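Tail spike protein (Acinetobacter phage vB_AbaP_AS12, PDB 6EU4) probably recognises and depolymerises the surface polysaccharide of its Acinetobacter host, as tailspikes of this elongated, trimeric kind commonly do. Local coordinates at residues Ile20-Ala25 against Tyr39-Tyr44; Val89-Ala94 against Val119-Leu124; Ala362-Asn367 against Ser434-Thr439; Tyr392-Pro397 against Phe438-Val443; Ala479-Asn484 against Val498-Ser503. One frame throughout, in Å; residues are numbered along the deposited sequence. Where two conformers were deposited one is given.

The five contacts follow the long axis of an elongated subunit in chain order and illustrate how a trimeric spike is secured within and between subunits. Interaction 1, in the small N-terminal sheet, touches interaction 2, where the stacked parallel strands begin; Tyr43 packs on Glu92, His93 and Ala94, and the two centres lie about 16 Å apart. Far along the same stack, interactions 3 and 4 share Phe438 and Thr439, so that one loop meets two earlier ones. Interaction 5, its nearest atoms about 17 Å from interaction 4, belongs to a separate C-terminal sheet. Interactions 1, 2 and 5 also touch the second subunit, whereas interactions 3 and 4 join loops within one chain.

Interaction 1: residues Ile20-Ala25 against Tyr39-Tyr44; sequences IVNTVA and YVKGYY
Val24, Lys41 and Tyr43 dominate this contact, just past the point where strands 19-21 and 37-40 run parallel at the margin of the chain's small, mostly antiparallel N-terminal sheet. The short ladder is made by Val21 N donating to Tyr39 O and Lys41 N to Val21 O, the latter nearly along the C=O axis at 3.0 Å. The Tyr39 side chain lies about 4 Å from a bound zinc ion. Val24 then sets its CG2 methyl squarely over one face of the Tyr43 ring, a CH-pi contact with CG2 3.5 Å from the ring centroid and 9° off the normal. Its CG1 turns instead to Val40 CG1, while Val24 N reaches Tyr43 O at 3.3 Å. Lys41, extended beyond CG, runs alongside Asn22 in the same direction and brings NZ to Asn22 OD1 at 2.8 Å; on the way CE presses tightly on Ile20 CG2, at 3.5 Å. Tyr43 OH is held by Gly73. Lys41 NZ is gripped by Asn22 OD1 of its own chain and Gly35 O of the second subunit, so the same ammonium ties the turn to the trimer; neutral carbonyl dipoles probably stabilise its charge.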
# COMPACT_ATOMS: atom_id res chain seq x y z
N ILE A 20 35.87 -9.64 -47.53
CA ILE A 20 35.03 -8.46 -47.33
C ILE A 20 33.97 -8.42 -48.42
O ILE A 20 34.25 -8.65 -49.60
CB ILE A 20 35.87 -7.17 -47.35
CG1 ILE A 20 36.85 -7.13 -46.17
CG2 ILE A 20 34.98 -5.94 -47.32
CD1 ILE A 20 37.95 -6.08 -46.37
N VAL A 21 32.75 -8.06 -48.03
CA VAL A 21 31.62 -7.88 -48.93
C VAL A 21 30.98 -6.55 -48.58
O VAL A 21 30.79 -6.24 -47.40
CB VAL A 21 30.62 -9.04 -48.80
CG1 VAL A 21 29.36 -8.80 -49.64
CG2 VAL A 21 31.30 -10.37 -49.20
N ASN A 22 30.64 -5.73 -49.58
CA ASN A 22 30.13 -4.40 -49.27
C ASN A 22 28.73 -4.45 -48.67
O ASN A 22 28.47 -3.84 -47.62
CB ASN A 22 30.15 -3.52 -50.52
CG ASN A 22 31.56 -3.11 -50.94
OD1 ASN A 22 32.49 -3.10 -50.13
ND2 ASN A 22 31.72 -2.78 -52.20
N THR A 23 27.81 -5.17 -49.32
CA THR A 23 26.39 -5.19 -48.97
C THR A 23 25.87 -6.62 -49.07
O THR A 23 26.50 -7.48 -49.68
CB THR A 23 25.56 -4.31 -49.92
OG1 THR A 23 25.51 -4.93 -51.21
CG2 THR A 23 26.16 -2.93 -50.05
N VAL A 24 24.70 -6.87 -48.47
CA VAL A 24 24.14 -8.21 -48.61
C VAL A 24 23.70 -8.49 -50.05
O VAL A 24 23.65 -9.66 -50.45
CB VAL A 24 22.98 -8.46 -47.63
CG1 VAL A 24 23.47 -8.34 -46.20
CG2 VAL A 24 21.81 -7.53 -47.91
N ALA A 25 23.41 -7.45 -50.84
CA ALA A 25 23.06 -7.68 -52.25
C ALA A 25 24.25 -8.22 -53.04
O ALA A 25 24.07 -8.84 -54.09
CB ALA A 25 22.57 -6.38 -52.89
N TYR A 39 32.77 -10.98 -44.24
CA TYR A 39 32.35 -9.87 -43.39
C TYR A 39 31.61 -8.86 -44.27
O TYR A 39 32.19 -8.31 -45.20
CB TYR A 39 33.54 -9.20 -42.71
CG TYR A 39 33.14 -8.06 -41.80
CD1 TYR A 39 32.67 -8.31 -40.52
CD2 TYR A 39 33.21 -6.75 -42.23
CE1 TYR A 39 32.28 -7.28 -39.68
CE2 TYR A 39 32.84 -5.71 -41.41
CZ TYR A 39 32.37 -5.98 -40.13
OH TYR A 39 32.00 -4.94 -39.32
N VAL A 40 30.33 -8.63 -43.96
CA VAL A 40 29.52 -7.68 -44.70
C VAL A 40 29.56 -6.34 -43.98
O VAL A 40 29.24 -6.25 -42.79
CB VAL A 40 28.07 -8.18 -44.85
CG1 VAL A 40 27.22 -7.16 -45.61
CG2 VAL A 40 28.03 -9.53 -45.57
N LYS A 41 29.95 -5.29 -44.71
CA LYS A 41 30.13 -3.97 -44.10
C LYS A 41 28.81 -3.43 -43.57
O LYS A 41 28.73 -2.94 -42.44
CB LYS A 41 30.72 -2.99 -45.11
CG LYS A 41 32.07 -3.37 -45.66
CD LYS A 41 32.55 -2.29 -46.62
CE LYS A 41 33.77 -2.70 -47.38
NZ LYS A 41 34.14 -1.65 -48.39
N GLY A 42 27.77 -3.50 -44.39
CA GLY A 42 26.45 -3.04 -43.98
C GLY A 42 25.41 -3.69 -44.86
O GLY A 42 25.73 -4.20 -45.94
N TYR A 43 24.17 -3.71 -44.37
CA TYR A 43 23.11 -4.33 -45.15
C TYR A 43 22.96 -3.61 -46.49
O TYR A 43 22.92 -4.25 -47.56
CB TYR A 43 21.78 -4.32 -44.37
CG TYR A 43 20.73 -5.25 -44.94
CD1 TYR A 43 20.00 -4.90 -46.06
CD2 TYR A 43 20.47 -6.48 -44.35
CE1 TYR A 43 19.04 -5.73 -46.59
CE2 TYR A 43 19.51 -7.34 -44.87
CZ TYR A 43 18.79 -6.96 -46.00
OH TYR A 43 17.83 -7.77 -46.54
N TYR A 44 22.91 -2.29 -46.44
CA TYR A 44 22.87 -1.42 -47.60
C TYR A 44 24.15 -0.60 -47.68
O TYR A 44 24.86 -0.42 -46.69
CB TYR A 44 21.67 -0.47 -47.54
CG TYR A 44 20.31 -1.14 -47.40
CD1 TYR A 44 19.75 -1.83 -48.46
CD2 TYR A 44 19.59 -1.05 -46.21
CE1 TYR A 44 18.51 -2.42 -48.35
CE2 TYR A 44 18.35 -1.64 -46.09
CZ TYR A 44 17.82 -2.33 -47.16
OH TYR A 44 16.58 -2.91 -47.05
O HOH W 1 27.62 -1.23 -46.92
O HOH W 2 21.94 -4.78 -50.03

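Interaction 2: residues Val89-Ala94 against Val119-Leu124; sequences VSPEHA and VRLNGL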
# COMPACT_ATOMS: atom_id res chain seq x y z
N VAL A 89 20.02 -9.28 -32.29
CA VAL A 89 20.05 -8.62 -33.60
C VAL A 89 19.26 -7.32 -33.52
O VAL A 89 18.56 -7.05 -32.54
CB VAL A 89 19.45 -9.49 -34.74
CG1 VAL A 89 20.24 -10.78 -34.92
CG2 VAL A 89 17.98 -9.75 -34.48
N SER A 90 19.35 -6.54 -34.59
CA SER A 90 18.62 -5.31 -34.79
C SER A 90 17.81 -5.39 -36.09
O SER A 90 18.18 -6.14 -36.99
CB SER A 90 19.58 -4.12 -34.86
OG SER A 90 20.34 -4.00 -33.66
N PRO A 91 16.72 -4.64 -36.22
CA PRO A 91 15.97 -4.66 -37.49
C PRO A 91 16.84 -4.37 -38.71
O PRO A 91 16.55 -4.87 -39.80
CB PRO A 91 14.90 -3.58 -37.27
CG PRO A 91 14.70 -3.58 -35.79
CD PRO A 91 16.05 -3.82 -35.20
N GLU A 92 17.90 -3.58 -38.54
CA GLU A 92 18.86 -3.31 -39.61
C GLU A 92 19.42 -4.58 -40.22
O GLU A 92 19.71 -4.62 -41.42
CB GLU A 92 20.03 -2.46 -39.08
CG GLU A 92 19.70 -1.08 -38.57
CD GLU A 92 19.34 -1.09 -37.07
OE1 GLU A 92 18.24 -1.56 -36.74
OE2 GLU A 92 20.16 -0.64 -36.25
N HIS A 93 19.60 -5.64 -39.41
CA HIS A 93 20.19 -6.88 -39.91
C HIS A 93 19.27 -7.58 -40.91
O HIS A 93 19.75 -8.43 -41.68
CB HIS A 93 20.51 -7.82 -38.75
CG HIS A 93 21.66 -7.35 -37.91
ND1 HIS A 93 21.50 -6.83 -36.64
CD2 HIS A 93 22.99 -7.29 -38.17
CE1 HIS A 93 22.68 -6.49 -36.16
NE2 HIS A 93 23.60 -6.76 -37.07
N ALA A 94 17.99 -7.24 -40.91
CA ALA A 94 17.03 -7.80 -41.84
C ALA A 94 16.65 -6.81 -42.93
O ALA A 94 15.77 -7.11 -43.75
CB ALA A 94 15.78 -8.26 -41.08
N VAL A 119 15.93 -8.52 -29.60
CA VAL A 119 15.83 -7.48 -30.61
C VAL A 119 16.21 -6.15 -29.98
O VAL A 119 15.57 -5.72 -29.02
CB VAL A 119 14.42 -7.38 -31.20
CG1 VAL A 119 14.34 -6.22 -32.18
CG2 VAL A 119 14.06 -8.67 -31.91
N ARG A 120 17.23 -5.50 -30.55
CA ARG A 120 17.63 -4.17 -30.14
C ARG A 120 17.10 -3.13 -31.12
O ARG A 120 17.26 -3.27 -32.34
CB ARG A 120 19.16 -4.08 -30.05
CG ARG A 120 19.73 -4.81 -28.83
CD ARG A 120 19.61 -3.97 -27.54
NE ARG A 120 20.64 -2.93 -27.55
CZ ARG A 120 20.42 -1.64 -27.79
NH1 ARG A 120 19.18 -1.17 -27.99
NH2 ARG A 120 21.45 -0.81 -27.82
N LEU A 121 16.48 -2.09 -30.59
CA LEU A 121 16.00 -0.96 -31.39
C LEU A 121 16.95 0.21 -31.23
O LEU A 121 17.23 0.65 -30.11
CB LEU A 121 14.58 -0.58 -30.95
CG LEU A 121 13.55 -1.71 -31.03
CD1 LEU A 121 12.16 -1.22 -30.60
CD2 LEU A 121 13.49 -2.37 -32.41
N ASN A 122 17.45 0.73 -32.35
CA ASN A 122 18.55 1.69 -32.34
C ASN A 122 18.21 3.04 -32.95
O ASN A 122 19.10 3.85 -33.19
CB ASN A 122 19.73 1.07 -33.07
CG ASN A 122 20.07 -0.29 -32.52
OD1 ASN A 122 20.09 -0.48 -31.30
ND2 ASN A 122 20.32 -1.24 -33.41
N GLY A 123 16.93 3.29 -33.19
CA GLY A 123 16.48 4.54 -33.74
C GLY A 123 15.01 4.40 -34.06
O GLY A 123 14.36 3.50 -33.53
N LEU A 124 14.51 5.28 -34.91
CA LEU A 124 13.11 5.24 -35.31
C LEU A 124 12.98 4.48 -36.62
O LEU A 124 13.71 4.73 -37.59
CB LEU A 124 12.53 6.63 -35.48
CG LEU A 124 12.54 7.46 -34.19
CD1 LEU A 124 12.17 8.92 -34.51
CD2 LEU A 124 11.63 6.83 -33.13
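A single parallel bridge, Val89 with Val119, joins the two backbones, sealed by a nearly straight bond from Arg120 N to Val89 O (2.9 Å, 171° at the hydrogen) that lies in the carbonyl plane. Beyond it residues 89-94 leave the strand and wind into a 3-10 turn, and side chains take over. Asn122 is the pivot: its ND2 donates both to Ser90 OG, at 2.8 Å, and to Glu92 OE2, at 2.9 Å. The glutamate, bent at chi2, offers the syn lone pair of OE2 with its carboxylate plane turned 80° from the amide, while its OE1 is engaged by Tyr125 OH. Ser90 OG has a further partner in Asn86 of the second subunit. The Pro91 and Leu121 side chains cross at about a right angle, Pro91 CG 3.8 Å from Leu121 CD2. The 3-10 turn is steadied by His93, whose ND1 receives Ser90 N in the ring plane at 3.0 Å. Val89 and Val119 both rest on Val112 of helix 106-113, and strand 118-121 pairs onward with strand 138-141. Such a ladder of stacked parallel strands, with a helix packed near its start, is typical of the right-handed parallel beta-helix of phage tailspikes.

Interaction 3: residues Ala362-Asn367 against Ser434-Thr439; sequences ATSSWN and SLTAFT
The clearest polar contact is between two hydroxyls that meet tip to tip. Ser364 OG and Thr436 OG1 are hydrogen-bonded at 2.8 Å, and either could be the donor. Both oxygens take the crowded position between their own backbone N and carbonyl carbon (chi1 70° for Ser364, 58° for Thr436), which aims each across the gap. Van der Waals contact fills in around this bond. With OG1 so placed, the Thr436 methyl CG2 lies anti to the carbonyl carbon and rests on the backbone of the other loop, 3.7 Å from Trp366 N. Thr436 CB comes equally near Ser365 O, at 3.7 Å, while Ala437 CB flanks the serine hydroxyl, 3.9 Å from Ser364 OG. The two loops belong to turns of the parallel beta-helix that are not direct neighbours: residues 362-367 lead into strand 371-376 and residues 434-439 into strand 443-445, with strand 405-409 stacked between these two. Tyr408 of that middle strand touches Thr436, so the loops meet across an intervening coil at the surface of the spike. Other interactions surround the contact. Ser365 OG donates to Asn367 OD1 at 2.9 Å, nearly along the C=O axis, and Asn369 ND2 holds Ser365 O. Asn367 CB lies over the centre of one face of the Trp366 ring, 3.6 Å above its plane. Just beyond the first loop, Asn370 OD1 accepts from Phe438 N and so adds another tie between the loops; the Phe438 ring stacks on Tyr444.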
# COMPACT_ATOMS: atom_id res chain seq x y z
N ALA A 362 -26.84 14.97 -19.80
CA ALA A 362 -28.10 15.50 -20.33
C ALA A 362 -29.29 14.90 -19.59
O ALA A 362 -30.26 15.61 -19.28
CB ALA A 362 -28.20 15.21 -21.83
N THR A 363 -29.24 13.60 -19.31
CA THR A 363 -30.30 12.89 -18.61
C THR A 363 -29.64 12.00 -17.57
O THR A 363 -28.85 11.13 -17.93
CB THR A 363 -31.12 12.05 -19.58
OG1 THR A 363 -31.76 12.92 -20.51
CG2 THR A 363 -32.18 11.25 -18.83
N SER A 364 -29.98 12.21 -16.31
CA SER A 364 -29.28 11.50 -15.25
C SER A 364 -29.95 10.16 -14.95
O SER A 364 -31.12 9.93 -15.27
CB SER A 364 -29.22 12.35 -13.99
OG SER A 364 -30.49 12.48 -13.38
N SER A 365 -29.18 9.27 -14.34
CA SER A 365 -29.68 7.97 -13.91
C SER A 365 -28.75 7.46 -12.81
O SER A 365 -27.72 8.07 -12.51
CB SER A 365 -29.74 6.98 -15.07
OG SER A 365 -28.44 6.67 -15.51
N TRP A 366 -29.11 6.30 -12.24
CA TRP A 366 -28.30 5.72 -11.16
C TRP A 366 -26.85 5.51 -11.56
O TRP A 366 -25.96 5.56 -10.70
CB TRP A 366 -28.92 4.39 -10.71
CG TRP A 366 -28.82 3.34 -11.75
CD1 TRP A 366 -29.67 3.16 -12.81
CD2 TRP A 366 -27.83 2.31 -11.85
NE1 TRP A 366 -29.27 2.09 -13.57
CE2 TRP A 366 -28.14 1.55 -13.00
CE3 TRP A 366 -26.72 1.95 -11.09
CZ2 TRP A 366 -27.37 0.47 -13.40
CZ3 TRP A 366 -25.96 0.88 -11.49
CH2 TRP A 366 -26.29 0.15 -12.64
N ASN A 367 -26.56 5.25 -12.84
CA ASN A 367 -25.20 5.01 -13.28
C ASN A 367 -24.68 6.10 -14.20
O ASN A 367 -23.70 5.88 -14.92
CB ASN A 367 -25.07 3.65 -13.97
CG ASN A 367 -25.88 3.55 -15.25
OD1 ASN A 367 -26.73 4.39 -15.54
ND2 ASN A 367 -25.63 2.49 -16.02
N SER A 434 -33.07 10.22 -2.94
CA SER A 434 -33.70 9.52 -4.04
C SER A 434 -33.39 10.18 -5.38
O SER A 434 -33.96 9.78 -6.40
CB SER A 434 -35.23 9.46 -3.85
OG SER A 434 -35.76 10.76 -3.85
N LEU A 435 -32.52 11.17 -5.40
CA LEU A 435 -32.20 11.86 -6.64
C LEU A 435 -31.02 11.20 -7.36
O LEU A 435 -30.27 10.41 -6.79
CB LEU A 435 -31.87 13.34 -6.35
CG LEU A 435 -32.90 14.15 -5.55
CD1 LEU A 435 -32.40 15.58 -5.36
CD2 LEU A 435 -34.26 14.14 -6.22
N THR A 436 -30.84 11.58 -8.64
CA THR A 436 -29.64 11.21 -9.40
C THR A 436 -29.01 12.44 -10.04
O THR A 436 -28.22 12.31 -10.98
CB THR A 436 -29.92 10.15 -10.47
OG1 THR A 436 -30.93 10.61 -11.38
CG2 THR A 436 -30.35 8.83 -9.82
N ALA A 437 -29.35 13.63 -9.56
CA ALA A 437 -28.77 14.88 -10.02
C ALA A 437 -28.62 15.79 -8.81
O ALA A 437 -29.58 15.99 -8.07
CB ALA A 437 -29.63 15.56 -11.09
N PHE A 438 -27.42 16.34 -8.63
CA PHE A 438 -27.05 17.01 -7.40
C PHE A 438 -26.60 18.44 -7.67
O PHE A 438 -26.18 18.80 -8.78
CB PHE A 438 -25.96 16.19 -6.71
CG PHE A 438 -26.33 14.73 -6.65
CD1 PHE A 438 -27.31 14.30 -5.77
CD2 PHE A 438 -25.77 13.81 -7.52
CE1 PHE A 438 -27.72 12.97 -5.76
CE2 PHE A 438 -26.16 12.47 -7.48
CZ PHE A 438 -27.13 12.07 -6.62
N THR A 439 -26.70 19.27 -6.62
CA THR A 439 -26.34 20.68 -6.72
C THR A 439 -25.45 21.15 -5.59
O THR A 439 -25.21 22.37 -5.47
CB THR A 439 -27.62 21.53 -6.77
OG1 THR A 439 -28.36 21.35 -5.56
CG2 THR A 439 -28.50 21.14 -7.95

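Interaction 4: residues Tyr392-Pro397 against Phe438-Val443; sequences YNSSDP and FTKLGV
Two turns meet where loops project from the parallel beta-helix: a type I beta turn from Asn393 to Asp396, combined with an Asx turn, and an inverse gamma turn centred on Leu441. Leu441 sends its CB toward the other loop. Its CG stands anti to the backbone N (chi1 -174°), so that CB meets Asn393 CB at 3.8 Å while the CD2 branch reaches past it to Tyr392 O, also at 3.8 Å. The carboxamide of Asn393 leads the other way, leaving its CB as the part that touches Leu441. Ser394, its CB directed toward the opposing loop, lays that atom against Thr439 O at 3.5 Å, with the flank of Lys440 at CG lying 4.1 Å from Ser394 OG. What crosses directly is therefore van der Waals contact, and the polar fastening is indirect: Glu428 accepts from Leu441 N through OE2 and engages Ser394 OG through OE1, bridging both turns. Pro426 O receives Asn393 ND2, which anchors one end of the carboxamide, while the other end closes the Asx turn. Asn393 OD1 takes two donors from Ser395, the hydroxyl OG in the carbonyl plane at 3.0 Å and the backbone N, 38° out of that plane, at 3.1 Å.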
# COMPACT_ATOMS: atom_id res chain seq x y z
N TYR A 392 -14.91 23.04 -7.11
CA TYR A 392 -16.17 23.74 -6.92
C TYR A 392 -17.10 23.10 -5.89
O TYR A 392 -17.36 21.89 -5.91
CB TYR A 392 -16.95 23.85 -8.24
CG TYR A 392 -16.13 24.44 -9.37
CD1 TYR A 392 -15.43 25.63 -9.21
CD2 TYR A 392 -16.02 23.77 -10.57
CE1 TYR A 392 -14.68 26.14 -10.24
CE2 TYR A 392 -15.26 24.26 -11.58
CZ TYR A 392 -14.59 25.44 -11.42
OH TYR A 392 -13.85 25.92 -12.47
N ASN A 393 -17.68 23.96 -5.06
CA ASN A 393 -18.91 23.64 -4.33
C ASN A 393 -19.92 24.73 -4.67
O ASN A 393 -19.68 25.58 -5.55
CB ASN A 393 -18.65 23.47 -2.83
CG ASN A 393 -18.27 24.75 -2.12
OD1 ASN A 393 -18.52 25.86 -2.62
ND2 ASN A 393 -17.70 24.61 -0.92
N SER A 394 -21.10 24.68 -4.04
CA SER A 394 -22.21 25.46 -4.58
C SER A 394 -22.03 26.96 -4.38
O SER A 394 -22.70 27.75 -5.06
CB SER A 394 -23.56 25.04 -3.97
OG SER A 394 -23.61 25.34 -2.58
N SER A 395 -21.13 27.39 -3.49
CA SER A 395 -20.86 28.80 -3.28
C SER A 395 -19.78 29.35 -4.22
O SER A 395 -19.47 30.54 -4.15
CB SER A 395 -20.47 29.07 -1.82
OG SER A 395 -19.21 28.53 -1.46
N ASP A 396 -19.22 28.53 -5.11
CA ASP A 396 -18.17 29.04 -5.97
C ASP A 396 -18.68 30.21 -6.81
O ASP A 396 -19.76 30.12 -7.41
CB ASP A 396 -17.59 27.97 -6.89
CG ASP A 396 -16.46 28.52 -7.72
OD1 ASP A 396 -16.71 29.06 -8.82
OD2 ASP A 396 -15.30 28.48 -7.22
N PRO A 397 -17.97 31.33 -6.86
CA PRO A 397 -18.52 32.51 -7.52
C PRO A 397 -18.57 32.44 -9.04
O PRO A 397 -19.29 33.27 -9.62
CB PRO A 397 -17.59 33.65 -7.07
CG PRO A 397 -16.34 32.97 -6.65
CD PRO A 397 -16.72 31.60 -6.14
N PHE A 438 -27.42 16.34 -8.63
CA PHE A 438 -27.05 17.01 -7.40
C PHE A 438 -26.60 18.44 -7.67
O PHE A 438 -26.18 18.80 -8.78
CB PHE A 438 -25.96 16.19 -6.71
CG PHE A 438 -26.33 14.73 -6.65
CD1 PHE A 438 -27.31 14.30 -5.77
CD2 PHE A 438 -25.77 13.81 -7.52
CE1 PHE A 438 -27.72 12.97 -5.76
CE2 PHE A 438 -26.16 12.47 -7.48
CZ PHE A 438 -27.13 12.07 -6.62
N THR A 439 -26.70 19.27 -6.62
CA THR A 439 -26.34 20.68 -6.72
C THR A 439 -25.45 21.15 -5.59
O THR A 439 -25.21 22.37 -5.47
CB THR A 439 -27.62 21.53 -6.77
OG1 THR A 439 -28.36 21.35 -5.56
CG2 THR A 439 -28.50 21.14 -7.95
N LYS A 440 -24.96 20.25 -4.76
CA LYS A 440 -23.99 20.58 -3.73
C LYS A 440 -22.92 19.50 -3.68
O LYS A 440 -23.15 18.35 -4.05
CB LYS A 440 -24.66 20.71 -2.35
CG LYS A 440 -25.68 21.84 -2.27
CD LYS A 440 -26.22 21.95 -0.86
CE LYS A 440 -27.03 23.23 -0.67
NZ LYS A 440 -28.13 23.31 -1.63
N LEU A 441 -21.74 19.88 -3.18
CA LEU A 441 -20.61 18.96 -3.06
C LEU A 441 -20.83 18.12 -1.81
O LEU A 441 -20.21 18.31 -0.76
CB LEU A 441 -19.30 19.74 -3.01
CG LEU A 441 -18.01 18.91 -3.04
CD1 LEU A 441 -17.86 18.20 -4.40
CD2 LEU A 441 -16.80 19.80 -2.75
N GLY A 442 -21.76 17.16 -1.93
CA GLY A 442 -22.17 16.33 -0.82
C GLY A 442 -22.03 14.85 -1.11
O GLY A 442 -21.68 14.43 -2.22
N VAL A 443 -22.31 14.06 -0.08
CA VAL A 443 -22.33 12.61 -0.16
C VAL A 443 -23.78 12.16 -0.10
O VAL A 443 -24.45 12.35 0.91
CB VAL A 443 -21.53 11.98 0.98
CG1 VAL A 443 -21.63 10.46 0.89
CG2 VAL A 443 -20.08 12.43 0.91

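Interaction 5: residues Ala479-Asn484 against Val498-Ser503; sequences AKSLGN and VLVQSS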
# COMPACT_ATOMS: atom_id res chain seq x y z
N ALA A 479 -20.63 16.81 25.03
CA ALA A 479 -21.96 17.24 24.59
C ALA A 479 -21.86 17.98 23.26
O ALA A 479 -20.82 18.56 22.92
CB ALA A 479 -22.60 18.14 25.64
N LYS A 480 -22.95 17.98 22.51
CA LYS A 480 -23.08 18.86 21.36
C LYS A 480 -23.56 20.23 21.83
O LYS A 480 -24.61 20.34 22.45
CB LYS A 480 -24.05 18.29 20.33
CG LYS A 480 -24.06 19.12 18.99
CD LYS A 480 -24.92 18.46 17.93
CE LYS A 480 -24.63 18.96 16.52
NZ LYS A 480 -24.88 20.41 16.32
N SER A 481 -22.78 21.27 21.52
CA SER A 481 -23.09 22.62 22.00
C SER A 481 -24.10 23.25 21.06
O SER A 481 -23.85 23.36 19.86
CB SER A 481 -21.82 23.48 22.09
OG SER A 481 -22.09 24.69 22.77
N LEU A 482 -25.25 23.65 21.61
CA LEU A 482 -26.34 24.19 20.80
C LEU A 482 -26.18 25.68 20.57
O LEU A 482 -25.74 26.43 21.45
CB LEU A 482 -27.68 23.93 21.48
CG LEU A 482 -28.02 22.46 21.71
CD1 LEU A 482 -29.21 22.34 22.66
CD2 LEU A 482 -28.31 21.77 20.39
N GLY A 483 -26.59 26.12 19.39
CA GLY A 483 -26.76 27.53 19.12
C GLY A 483 -28.14 27.99 19.54
O GLY A 483 -28.72 27.49 20.51
N ASN A 484 -28.68 28.96 18.80
CA ASN A 484 -30.05 29.42 19.02
C ASN A 484 -30.97 28.46 18.28
O ASN A 484 -31.47 28.72 17.18
CB ASN A 484 -30.23 30.85 18.53
CG ASN A 484 -31.61 31.40 18.84
OD1 ASN A 484 -32.33 30.86 19.69
ND2 ASN A 484 -31.99 32.48 18.17
N VAL A 498 -26.19 13.69 23.75
CA VAL A 498 -26.11 14.67 24.83
C VAL A 498 -25.90 16.06 24.24
O VAL A 498 -25.04 16.26 23.36
CB VAL A 498 -24.96 14.34 25.81
CG1 VAL A 498 -24.92 15.37 26.93
CG2 VAL A 498 -25.11 12.90 26.36
N LEU A 499 -26.69 17.02 24.73
CA LEU A 499 -26.70 18.41 24.30
C LEU A 499 -26.35 19.31 25.47
O LEU A 499 -26.68 19.02 26.63
CB LEU A 499 -28.09 18.80 23.76
CG LEU A 499 -28.82 17.73 22.94
CD1 LEU A 499 -30.24 18.16 22.67
CD2 LEU A 499 -28.07 17.46 21.65
N VAL A 500 -25.72 20.43 25.18
CA VAL A 500 -25.51 21.48 26.17
C VAL A 500 -26.00 22.80 25.59
O VAL A 500 -25.74 23.11 24.42
CB VAL A 500 -24.04 21.58 26.64
CG1 VAL A 500 -23.08 21.87 25.48
CG2 VAL A 500 -23.92 22.65 27.72
N GLN A 501 -26.73 23.56 26.40
CA GLN A 501 -27.08 24.94 26.06
C GLN A 501 -26.47 25.82 27.14
O GLN A 501 -27.00 25.90 28.25
CB GLN A 501 -28.58 25.14 25.95
CG GLN A 501 -28.96 26.59 25.64
CD GLN A 501 -28.22 27.13 24.45
OE1 GLN A 501 -27.17 27.75 24.60
NE2 GLN A 501 -28.75 26.90 23.25
N SER A 502 -25.36 26.48 26.82
CA SER A 502 -24.67 27.30 27.80
C SER A 502 -25.11 28.75 27.77
O SER A 502 -24.69 29.52 28.64
CB SER A 502 -23.16 27.22 27.59
OG SER A 502 -22.77 27.81 26.35
N SER A 503 -25.94 29.15 26.82
CA SER A 503 -26.42 30.53 26.72
C SER A 503 -27.82 30.63 27.33
O SER A 503 -28.77 30.03 26.82
CB SER A 503 -26.44 30.98 25.26
OG SER A 503 -27.26 32.12 25.11
O HOH W 3 -24.34 26.12 23.98
O HOH W 4 -21.11 25.40 25.12
O HOH W 5 -26.12 28.94 22.53
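Val500 places CG1 in the crowded position between its own N and carbonyl carbon (chi1 59°), turning that methyl onto the neighbouring strand, where it meets Ser481 CA at 3.6 Å and Ala479 CB at 3.8 Å. Gln501 starts with CG anti to N (178°) and then bends at chi2 (51°), folding its amide back to the end of the other segment. There NE2 donates to Gly483 O at 2.8 Å, with the acceptor close to the amide plane, and OE1 accepts Ser503 N at 2.9 Å on a lone pair, so both ends of the amide are held. Leu482 crosses Leu499 obliquely, CD1 lying 3.9 Å from Leu499 CB. Between these groups the backbones run parallel. Lys480 N donates to Val498 O at 2.8 Å, Val500 N to Lys480 O, and Leu482 N to Val500 O, the last almost along the C=O axis at 2.9 Å. As the strands part, water fills in: one molecule links Leu482 O to Gln501 OE1, and another joins Ser481 OG, Leu482 O and Ser502 N. Ala479 bonds through its backbone to the second subunit, and Lys480 makes a cation-pi contact with Tyr474 of the third. The pairing is a parallel beta ladder at the margin of a mixed C-terminal sheet, whose remaining strands run antiparallel to their neighbours and which, in this trimeric spike, packs against its copies.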